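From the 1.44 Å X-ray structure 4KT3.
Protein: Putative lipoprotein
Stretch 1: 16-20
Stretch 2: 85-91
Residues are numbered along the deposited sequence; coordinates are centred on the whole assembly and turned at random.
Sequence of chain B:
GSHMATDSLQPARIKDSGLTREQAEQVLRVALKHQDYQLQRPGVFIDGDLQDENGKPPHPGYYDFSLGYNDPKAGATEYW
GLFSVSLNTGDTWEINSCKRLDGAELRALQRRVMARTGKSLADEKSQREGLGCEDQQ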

# COMPACT_ATOMS: atom_id res chain seq x y z
N ASP B 16 -27.86 -1.82 6.77
CA ASP B 16 -27.73 -0.52 7.42
C ASP B 16 -26.51 -0.46 8.33
O ASP B 16 -26.08 0.63 8.73
CB ASP B 16 -29.02 -0.12 8.18
CG ASP B 16 -29.44 -1.12 9.25
OD1 ASP B 16 -28.65 -2.01 9.64
OD2 ASP B 16 -30.59 -1.00 9.73
N SER B 17 -25.94 -1.62 8.63
CA SER B 17 -24.72 -1.71 9.43
C SER B 17 -23.45 -1.50 8.61
O SER B 17 -22.36 -1.45 9.16
CB SER B 17 -24.64 -3.07 10.15
OG SER B 17 -24.83 -4.16 9.27
N GLY B 18 -23.60 -1.37 7.29
CA GLY B 18 -22.49 -0.99 6.44
C GLY B 18 -22.13 -2.00 5.37
O GLY B 18 -22.59 -3.14 5.39
N LEU B 19 -21.31 -1.55 4.43
CA LEU B 19 -20.80 -2.40 3.36
C LEU B 19 -19.99 -3.56 3.91
O LEU B 19 -19.26 -3.40 4.89
CB LEU B 19 -19.90 -1.57 2.43
CG LEU B 19 -20.52 -0.37 1.71
CD1 LEU B 19 -19.43 0.52 1.11
CD2 LEU B 19 -21.47 -0.85 0.64
N THR B 20 -20.12 -4.72 3.28
CA THR B 20 -19.18 -5.82 3.48
C THR B 20 -17.88 -5.51 2.77
O THR B 20 -17.80 -4.58 1.96
CB THR B 20 -19.71 -7.12 2.88
OG1 THR B 20 -19.86 -6.94 1.46
CG2 THR B 20 -21.04 -7.50 3.50
N VAL B 85 -11.76 2.37 1.93
CA VAL B 85 -13.16 2.59 1.57
C VAL B 85 -14.03 2.54 2.83
O VAL B 85 -13.98 1.56 3.57
CB VAL B 85 -13.66 1.50 0.60
CG1 VAL B 85 -15.11 1.72 0.25
CG2 VAL B 85 -12.78 1.45 -0.66
N SER B 86 -14.81 3.58 3.08
CA SER B 86 -15.64 3.60 4.29
C SER B 86 -16.80 2.63 4.20
O SER B 86 -17.52 2.62 3.21
CB SER B 86 -16.20 4.99 4.56
OG SER B 86 -17.34 4.90 5.43
N LEU B 87 -16.97 1.83 5.24
CA LEU B 87 -18.08 0.90 5.32
C LEU B 87 -19.42 1.62 5.37
O LEU B 87 -20.43 1.08 4.93
CB LEU B 87 -17.98 0.05 6.59
CG LEU B 87 -17.05 -1.13 6.62
CD1 LEU B 87 -15.62 -0.66 6.56
CD2 LEU B 87 -17.30 -1.93 7.88
N ASN B 88 -19.43 2.82 5.94
CA ASN B 88 -20.69 3.50 6.20
C ASN B 88 -21.10 4.53 5.15
O ASN B 88 -22.27 4.90 5.08
CB ASN B 88 -20.67 4.16 7.58
CG ASN B 88 -20.96 3.18 8.70
OD1 ASN B 88 -21.68 2.20 8.51
ND2 ASN B 88 -20.40 3.44 9.87
N THR B 89 -20.15 5.00 4.34
CA THR B 89 -20.46 6.02 3.33
C THR B 89 -19.91 5.72 1.94
O THR B 89 -20.29 6.38 0.97
CB THR B 89 -19.88 7.38 3.71
OG1 THR B 89 -18.45 7.29 3.64
CG2 THR B 89 -20.31 7.81 5.11
N GLY B 90 -19.00 4.75 1.84
CA GLY B 90 -18.30 4.48 0.61
C GLY B 90 -17.24 5.51 0.25
O GLY B 90 -16.65 5.44 -0.83
N ASP B 91 -17.01 6.48 1.13
CA ASP B 91 -15.93 7.45 0.90
C ASP B 91 -14.64 6.68 0.66
O ASP B 91 -14.28 5.80 1.46
CB ASP B 91 -15.77 8.37 2.12
CG ASP B 91 -15.01 9.66 1.81
OD1 ASP B 91 -15.03 10.13 0.64
OD2 ASP B 91 -14.41 10.22 2.76
O HOH W 1 -24.02 1.84 9.85
O HOH W 2 -20.27 -0.05 9.85

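Residues 16-20, an irregular segment ending at the N-cap of a helix, lie against the turn that follows the strand residues V85 and S86. The backbones come closest in register at G18 and N88, with CA atoms 4.8 Å apart, and at L19 and L87, with CA atoms 4.7 Å apart. One direct hydrogen bond joins the stretches: L19 N donates to L87 O at 2.8 Å, and its N-H...O angle of 166° makes it nearly linear. The turn that presents this carbonyl is held by its own backbone, S86 N donating to D91 O (2.8 Å) and G90 N to S86 O (2.9 Å). G90 has a positive phi of 73°, which favours glycine. G18 packs its CA 3.3 Å from L87 O; an ideal CB here would lie 3.1 Å from L87 O and 3.2 Å from N88 OD1, and phi/psi of 120/167 would also jam it against the preceding carbonyl, so both the local backbone and the contact suit glycine.

Among the side chains, L19 (chi1 m, chi2 t) is covered most by the opposing stretch, its CD1 reaching 3.5 Å from S86 O and 4.1 Å from G90 CA. The CA-to-CB bond of N88 points away from the other stretch, yet the end of its side chain comes nearer, and OD1 accepts hydrogen bonds from two waters. Water 1 links N88 OD1 (2.7 Å) to D16 O (2.6 Å), and water 2 links N88 OD1 (3.0 Å) to S17 O (2.6 Å), extending the contact where no direct hydrogen bond forms. Within the turn, S86 OG accepts from N88 N and T89 N, each 3.0 Å away, while T89 OG1 accepts from D91 N at 3.0 Å. The CA-to-CB bond of T20 points away from the other stretch, and its side chain caps a backbone N just past the stretch.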